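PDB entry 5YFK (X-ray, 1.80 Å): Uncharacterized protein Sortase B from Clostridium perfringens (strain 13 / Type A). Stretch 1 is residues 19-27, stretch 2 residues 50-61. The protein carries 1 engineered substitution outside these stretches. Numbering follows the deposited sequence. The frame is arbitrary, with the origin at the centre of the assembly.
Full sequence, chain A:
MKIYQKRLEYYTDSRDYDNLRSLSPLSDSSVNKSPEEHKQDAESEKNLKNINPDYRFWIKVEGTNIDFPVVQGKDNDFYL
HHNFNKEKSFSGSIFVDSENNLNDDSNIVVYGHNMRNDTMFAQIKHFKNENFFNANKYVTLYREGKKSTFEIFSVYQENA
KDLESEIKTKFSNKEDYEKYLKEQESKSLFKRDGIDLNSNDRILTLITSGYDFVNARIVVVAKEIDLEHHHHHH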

ATOM      1  N   ASN A  19      -2.365  -6.127  18.213  1.00 49.85           N
ATOM      2  CA  ASN A  19      -2.644  -7.546  18.408  1.00 64.92           C
ATOM      3  C   ASN A  19      -2.379  -8.352  17.129  1.00 59.41           C
ATOM      4  O   ASN A  19      -1.693  -9.377  17.152  1.00 54.92           O
ATOM      5  CB  ASN A  19      -4.104  -7.721  18.840  1.00 76.16           C
ATOM      6  CG  ASN A  19      -4.541  -9.171  18.860  1.00 98.51           C
ATOM      7  OD1 ASN A  19      -4.919  -9.733  17.831  1.00104.94           O
ATOM      8  ND2 ASN A  19      -4.547  -9.768  20.046  1.00108.11           N
ATOM      9  N   LEU A  20      -2.915  -7.863  16.014  1.00 48.97           N
ATOM     10  CA  LEU A  20      -2.852  -8.570  14.741  1.00 42.48           C
ATOM     11  C   LEU A  20      -1.426  -8.716  14.239  1.00 39.02           C
ATOM     12  O   LEU A  20      -1.153  -9.547  13.379  1.00 43.53           O
ATOM     13  CB  LEU A  20      -3.667  -7.825  13.682  1.00 37.43           C
ATOM     14  CG  LEU A  20      -5.164  -7.730  13.949  1.00 39.03           C
ATOM     15  CD1 LEU A  20      -5.819  -6.783  12.949  1.00 36.01           C
ATOM     16  CD2 LEU A  20      -5.788  -9.119  13.889  1.00 41.39           C
ATOM     17  N   ARG A  21      -0.563  -7.795  14.645  1.00 36.06           N
ATOM     18  CA  ARG A  21       0.804  -7.753  14.150  1.00 35.33           C
ATOM     19  C   ARG A  21       1.571  -9.021  14.514  1.00 39.85           C
ATOM     20  O   ARG A  21       2.530  -9.412  13.835  1.00 30.07           O
ATOM     21  CB  ARG A  21       1.517  -6.543  14.731  1.00 48.88           C
ATOM     22  CG  ARG A  21       2.666  -6.053  13.877  1.00 54.18           C
ATOM     23  CD  ARG A  21       3.070  -4.659  14.303  1.00 58.90           C
ATOM     24  NE  ARG A  21       4.513  -4.473  14.225  1.00 71.72           N
ATOM     25  CZ  ARG A  21       5.203  -3.643  15.002  1.00 90.23           C
ATOM     26  NH1 ARG A  21       4.591  -2.957  15.960  1.00 81.22           N
ATOM     27  NH2 ARG A  21       6.512  -3.520  14.844  1.00 93.59           N
ATOM     28  N   SER A  22       1.104  -9.693  15.558  1.00 33.43           N
ATOM     29  CA  SER A  22       1.688 -10.968  15.960  1.00 46.34           C
ATOM     30  C   SER A  22       1.241 -12.067  14.997  1.00 42.28           C
ATOM     31  O   SER A  22       1.914 -13.081  14.849  1.00 45.22           O
ATOM     32  CB  SER A  22       1.267 -11.309  17.392  1.00 50.94           C
ATOM     33  OG  SER A  22      -0.069 -11.785  17.417  1.00 44.21           O
ATOM     34  N   LEU A  23       0.202 -11.769  14.217  1.00 49.69           N
ATOM     35  CA  LEU A  23      -0.284 -12.670  13.173  1.00 44.48           C
ATOM     36  C   LEU A  23       0.343 -12.371  11.815  1.00 40.48           C
ATOM     37  O   LEU A  23      -0.135 -12.854  10.789  1.00 38.75           O
ATOM     38  CB  LEU A  23      -1.798 -12.549  13.037  1.00 48.60           C
ATOM     39  CG  LEU A  23      -2.654 -13.491  13.875  1.00 45.73           C
ATOM     40  CD1 LEU A  23      -4.099 -13.354  13.434  1.00 42.45           C
ATOM     41  CD2 LEU A  23      -2.176 -14.931  13.734  1.00 44.85           C
ATOM     42  N   SER A  24       1.398 -11.570  11.803  1.00 29.98           N
ATOM     43  CA  SER A  24       1.993 -11.170  10.538  1.00 34.25           C
ATOM     44  C   SER A  24       2.747 -12.328   9.932  1.00 31.82           C
ATOM     45  O   SER A  24       3.608 -12.913  10.579  1.00 35.98           O
ATOM     46  CB  SER A  24       2.943 -10.002  10.709  1.00 34.21           C
ATOM     47  OG  SER A  24       3.711  -9.869   9.527  1.00 37.12           O
ATOM     48  N   PRO A  25       2.482 -12.615   8.653  1.00 28.42           N
ATOM     49  CA  PRO A  25       3.247 -13.638   7.974  1.00 25.43           C
ATOM     50  C   PRO A  25       4.636 -13.156   7.593  1.00 30.57           C
ATOM     51  O   PRO A  25       5.415 -13.931   7.052  1.00 31.75           O
ATOM     52  CB  PRO A  25       2.398 -13.950   6.734  1.00 29.39           C
ATOM     53  CG  PRO A  25       1.614 -12.701   6.487  1.00 26.83           C
ATOM     54  CD  PRO A  25       1.348 -12.130   7.846  1.00 27.69           C
ATOM     55  N   LEU A  26       4.978 -11.927   7.984  1.00 29.44           N
ATOM     56  CA  LEU A  26       6.320 -11.393   7.776  1.00 34.88           C
ATOM     57  C   LEU A  26       7.053 -11.218   9.111  1.00 48.06           C
ATOM     58  O   LEU A  26       7.564 -10.139   9.404  1.00 55.79           O
ATOM     59  CB  LEU A  26       6.254 -10.039   7.054  1.00 30.69           C
ATOM     60  CG  LEU A  26       5.658 -10.029   5.639  1.00 35.64           C
ATOM     61  CD1 LEU A  26       5.472  -8.612   5.114  1.00 31.89           C
ATOM     62  CD2 LEU A  26       6.514 -10.836   4.674  1.00 36.03           C
ATOM     63  N   SER A  27       7.137 -12.284   9.902  1.00 59.17           N
ATOM     64  CA  SER A  27       7.888 -12.237  11.158  1.00 61.51           C
ATOM     65  C   SER A  27       9.372 -12.512  10.936  1.00 66.60           C
ATOM     66  O   SER A  27      10.221 -12.001  11.669  1.00 78.89           O
ATOM     67  CB  SER A  27       7.319 -13.239  12.158  1.00 55.03           C
ATOM     68  OG  SER A  27       6.058 -12.807  12.636  1.00 53.61           O
ATOM     69  N   ASN A  50      -9.988 -15.729   8.474  1.00 31.48           N
ATOM     70  CA  ASN A  50     -11.092 -16.173   9.311  1.00 32.71           C
ATOM     71  C   ASN A  50     -11.628 -15.025  10.149  1.00 32.22           C
ATOM     72  O   ASN A  50     -12.835 -14.838  10.248  1.00 36.94           O
ATOM     73  CB  ASN A  50     -10.641 -17.327  10.208  1.00 36.03           C
ATOM     74  CG  ASN A  50     -11.796 -17.982  10.943  1.00 45.41           C
ATOM     75  OD1 ASN A  50     -12.651 -18.632  10.335  1.00 38.44           O
ATOM     76  ND2 ASN A  50     -11.814 -17.834  12.263  1.00 43.29           N
ATOM     77  N   ILE A  51     -10.735 -14.175  10.643  1.00 32.03           N
ATOM     78  CA  ILE A  51     -11.167 -12.968  11.332  1.00 30.81           C
ATOM     79  C   ILE A  51     -11.946 -12.044  10.393  1.00 35.41           C
ATOM     80  O   ILE A  51     -12.973 -11.476  10.772  1.00 32.64           O
ATOM     81  CB  ILE A  51      -9.973 -12.210  11.949  1.00 34.34           C
ATOM     82  CG1 ILE A  51      -9.343 -13.031  13.073  1.00 37.00           C
ATOM     83  CG2 ILE A  51     -10.436 -10.874  12.510  1.00 35.42           C
ATOM     84  CD1 ILE A  51      -7.858 -12.796  13.263  1.00 36.20           C
ATOM     85  N   ASN A  52     -11.448 -11.874   9.171  1.00 32.06           N
ATOM     86  CA  ASN A  52     -12.122 -11.018   8.204  1.00 30.13           C
ATOM     87  C   ASN A  52     -11.887 -11.531   6.797  1.00 31.86           C
ATOM     88  O   ASN A  52     -10.807 -11.385   6.250  1.00 25.77           O
ATOM     89  CB  ASN A  52     -11.618  -9.583   8.326  1.00 23.29           C
ATOM     90  CG  ASN A  52     -12.371  -8.606   7.441  1.00 22.04           C
ATOM     91  OD1 ASN A  52     -13.077  -8.984   6.497  1.00 21.90           O
ATOM     92  ND2 ASN A  52     -12.192  -7.323   7.725  1.00 20.82           N
ATOM     93  N   PRO A  53     -12.935 -12.067   6.174  1.00 27.86           N
ATOM     94  CA  PRO A  53     -12.783 -12.663   4.857  1.00 29.86           C
ATOM     95  C   PRO A  53     -12.321 -11.660   3.781  1.00 23.21           C
ATOM     96  O   PRO A  53     -11.947 -12.056   2.667  1.00 24.68           O
ATOM     97  CB  PRO A  53     -14.193 -13.176   4.541  1.00 34.65           C
ATOM     98  CG  PRO A  53     -14.908 -13.240   5.857  1.00 35.16           C
ATOM     99  CD  PRO A  53     -14.322 -12.117   6.661  1.00 31.84           C
ATOM    100  N   ASP A  54     -12.382 -10.375   4.102  1.00 21.73           N
ATOM    101  CA  ASP A  54     -11.955  -9.325   3.171  1.00 18.66           C
ATOM    102  C   ASP A  54     -10.421  -9.203   3.126  1.00 20.91           C
ATOM    103  O   ASP A  54      -9.866  -8.483   2.279  1.00 16.59           O
ATOM    104  CB  ASP A  54     -12.563  -7.988   3.596  1.00 17.19           C
ATOM    105  CG  ASP A  54     -14.077  -7.944   3.434  1.00 21.95           C
ATOM    106  OD1 ASP A  54     -14.611  -8.741   2.628  1.00 23.75           O
ATOM    107  OD2 ASP A  54     -14.668  -6.940   3.880  1.00 23.38           O
ATOM    108  N   TYR A  55      -9.746  -9.910   4.019  1.00 20.44           N
ATOM    109  CA  TYR A  55      -8.284  -9.940   4.035  1.00 22.84           C
ATOM    110  C   TYR A  55      -7.708 -10.378   2.688  1.00 21.69           C
ATOM    111  O   TYR A  55      -8.192 -11.339   2.082  1.00 20.22           O
ATOM    112  CB  TYR A  55      -7.796 -10.892   5.122  1.00 18.09           C
ATOM    113  CG  TYR A  55      -6.294 -11.061   5.118  1.00 17.36           C
ATOM    114  CD1 TYR A  55      -5.474 -10.076   5.643  1.00 21.02           C
ATOM    115  CD2 TYR A  55      -5.701 -12.152   4.506  1.00 17.99           C
ATOM    116  CE1 TYR A  55      -4.101 -10.209   5.618  1.00 18.50           C
ATOM    117  CE2 TYR A  55      -4.331 -12.334   4.538  1.00 21.91           C
ATOM    118  CZ  TYR A  55      -3.534 -11.338   5.071  1.00 21.91           C
ATOM    119  OH  TYR A  55      -2.170 -11.456   5.025  1.00 26.43           O
ATOM    120  N   ARG A  56      -6.651  -9.704   2.230  1.00 16.72           N
ATOM    121  CA  ARG A  56      -6.018 -10.078   0.972  1.00 16.87           C
ATOM    122  C   ARG A  56      -4.519 -10.327   1.090  1.00 17.62           C
ATOM    123  O   ARG A  56      -3.992 -11.246   0.457  1.00 16.36           O
ATOM    124  CB  ARG A  56      -6.275  -9.021  -0.101  1.00 17.04           C
ATOM    125  CG  ARG A  56      -7.753  -8.766  -0.399  1.00 20.32           C
ATOM    126  CD  ARG A  56      -8.360  -9.921  -1.190  1.00 22.33           C
ATOM    127  NE  ARG A  56      -9.790  -9.732  -1.447  1.00 25.68           N
ATOM    128  CZ  ARG A  56     -10.761 -10.258  -0.705  1.00 25.69           C
ATOM    129  NH1 ARG A  56     -10.468 -11.014   0.340  1.00 24.64           N
ATOM    130  NH2 ARG A  56     -12.026  -9.998  -0.990  1.00 28.55           N
ATOM    131  N   PHE A  57      -3.810  -9.458   1.809  1.00 14.39           N
ATOM    132  CA  PHE A  57      -2.373  -9.610   1.946  1.00 13.64           C
ATOM    133  C   PHE A  57      -1.842  -8.777   3.112  1.00 15.44           C
ATOM    134  O   PHE A  57      -2.558  -7.940   3.677  1.00 19.05           O
ATOM    135  CB  PHE A  57      -1.641  -9.230   0.629  1.00 14.78           C
ATOM    136  CG  PHE A  57      -1.970  -7.855   0.112  1.00 16.66           C
ATOM    137  CD1 PHE A  57      -1.170  -6.774   0.434  1.00 14.52           C
ATOM    138  CD2 PHE A  57      -2.956  -7.682  -0.851  1.00 17.68           C
ATOM    139  CE1 PHE A  57      -1.460  -5.504  -0.055  1.00 12.59           C
ATOM    140  CE2 PHE A  57      -3.188  -6.433  -1.425  1.00 20.30           C
ATOM    141  CZ  PHE A  57      -2.404  -5.344  -1.050  1.00 15.03           C
ATOM    142  N   TRP A  58      -0.565  -8.967   3.427  1.00 15.57           N
ATOM    143  CA  TRP A  58       0.096  -8.177   4.448  1.00 14.20           C
ATOM    144  C   TRP A  58       1.070  -7.184   3.773  1.00 15.60           C
ATOM    145  O   TRP A  58       1.690  -7.489   2.752  1.00 14.96           O
ATOM    146  CB  TRP A  58       0.857  -9.088   5.423  1.00 16.51           C
ATOM    147  CG  TRP A  58       1.276  -8.372   6.687  1.00 16.54           C
ATOM    148  CD1 TRP A  58       2.311  -7.494   6.832  1.00 16.74           C
ATOM    149  CD2 TRP A  58       0.564  -8.352   7.923  1.00 17.26           C
ATOM    150  NE1 TRP A  58       2.326  -6.989   8.098  1.00 20.02           N
ATOM    151  CE2 TRP A  58       1.198  -7.405   8.753  1.00 18.09           C
ATOM    152  CE3 TRP A  58      -0.604  -8.975   8.374  1.00 17.15           C
ATOM    153  CZ2 TRP A  58       0.831  -7.219  10.060  1.00 21.13           C
ATOM    154  CZ3 TRP A  58      -0.986  -8.780   9.678  1.00 20.07           C
ATOM    155  CH2 TRP A  58      -0.281  -7.890  10.509  1.00 24.05           C
ATOM    156  N   ILE A  59       1.150  -5.992   4.326  1.00 13.06           N
ATOM    157  CA  ILE A  59       2.095  -4.984   3.832  1.00 14.17           C
ATOM    158  C   ILE A  59       3.025  -4.552   4.965  1.00 12.97           C
ATOM    159  O   ILE A  59       2.587  -4.212   6.069  1.00 13.40           O
ATOM    160  CB  ILE A  59       1.336  -3.763   3.246  1.00 14.82           C
ATOM    161  CG1 ILE A  59       2.297  -2.772   2.593  1.00 13.55           C
ATOM    162  CG2 ILE A  59       0.497  -3.067   4.285  1.00 14.60           C
ATOM    163  CD1 ILE A  59       1.601  -1.719   1.739  1.00 13.05           C
ATOM    164  N   LYS A  60       4.296  -4.410   4.613  1.00 12.99           N
ATOM    165  CA  LYS A  60       5.274  -3.832   5.482  1.00 13.95           C
ATOM    166  C   LYS A  60       6.167  -2.899   4.692  1.00 16.15           C
ATOM    167  O   LYS A  60       6.743  -3.294   3.670  1.00 17.89           O
ATOM    168  CB  LYS A  60       6.110  -4.940   6.146  1.00 18.52           C
ATOM    169  CG  LYS A  60       7.283  -4.430   6.991  1.00 26.82           C
ATOM    170  CD  LYS A  60       6.815  -3.658   8.206  1.00 36.04           C
ATOM    171  CE  LYS A  60       7.809  -2.588   8.643  1.00 40.79           C
ATOM    172  NZ  LYS A  60       7.148  -1.571   9.508  1.00 29.02           N
ATOM    173  N   VAL A  61       6.403  -1.718   5.249  1.00 14.64           N
ATOM    174  CA  VAL A  61       7.237  -0.725   4.566  1.00 15.30           C
ATOM    175  C   VAL A  61       8.492  -0.443   5.356  1.00 19.98           C
ATOM    176  O   VAL A  61       8.457  -0.086   6.533  1.00 13.03           O
ATOM    177  CB  VAL A  61       6.490   0.578   4.238  1.00 17.28           C
ATOM    178  CG1 VAL A  61       7.433   1.585   3.560  1.00 17.87           C
ATOM    179  CG2 VAL A  61       5.303   0.285   3.326  1.00 16.92           C
TER

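What fills the hollow made by residues 19-27? The indole of Trp-58 does, and it dominates the contact, with far more of its surface covered by the other stretch than any other residue. Its CA-to-CB bond points toward the first stretch, and the t rotamer (chi1 -166°) carries the ring against the winding backbone. The six-membered ring reaches furthest: CH2 of Trp-58 comes within 3.4 Å of O of Leu-20 and 3.8 Å of CA of Arg-21. At this end the wall of the hollow is largely main chain, drawn into a compact coil by bonds such as Leu-23 N to Leu-20 O, 2.7 Å.

How does the floor of that hollow meet the ring? Ser-24 lies over one face, its CB 3.7 Å from the centroid of the six-membered ring of Trp-58 and only 18° off the ring normal, a CH-pi contact. The contact is made by the side chain's own CB, set over the face of the ring. OG of Ser-24 is 3.5 Å from NE1 of Trp-58, but the two are not hydrogen-bonded; NE1 finds its partner elsewhere in the structure. The hydroxyl is used locally instead, accepting a bond from N of Leu-26 (2.9 Å between N of Leu-26 and OG of Ser-24), a bond within the first stretch that links Ser-24 to the backbone two residues on.

Which bumps close around the indole? Pro-25 and Leu-26 both approach obliquely. CD of Pro-25 packs 3.7 Å from CE3 of Trp-58, while CG of the same proline sits 4.2 Å from OH of Tyr-55. The CA-to-CB bond of Leu-26 points toward the strand, and CD1 of Leu-26 settles into a shallow notch between two alternate strand residues, 3.8 Å from CD1 of Trp-58 and 3.9 Å from CB of Lys-60. The CA-to-CB bond of Ile-59, between them in sequence, points away, so the strand's alternation leaves room for this one methyl to touch both neighbours.

Is there a second point of contact? A smaller apolar patch forms at Ile-51, near the end of the helix. Its CA-to-CB bond points toward the first stretch, and CD1 of Ile-51 meets two leucines: CD1 of Leu-23 at 3.8 Å and CD2 of Leu-20, more loosely, at 4.3 Å. The methyl therefore lies against both leucines, apart from the indole's pocket. No hydrogen bond crosses between the stretches anywhere, so their direct contact, 405 Å² of buried surface in all, rests on packing.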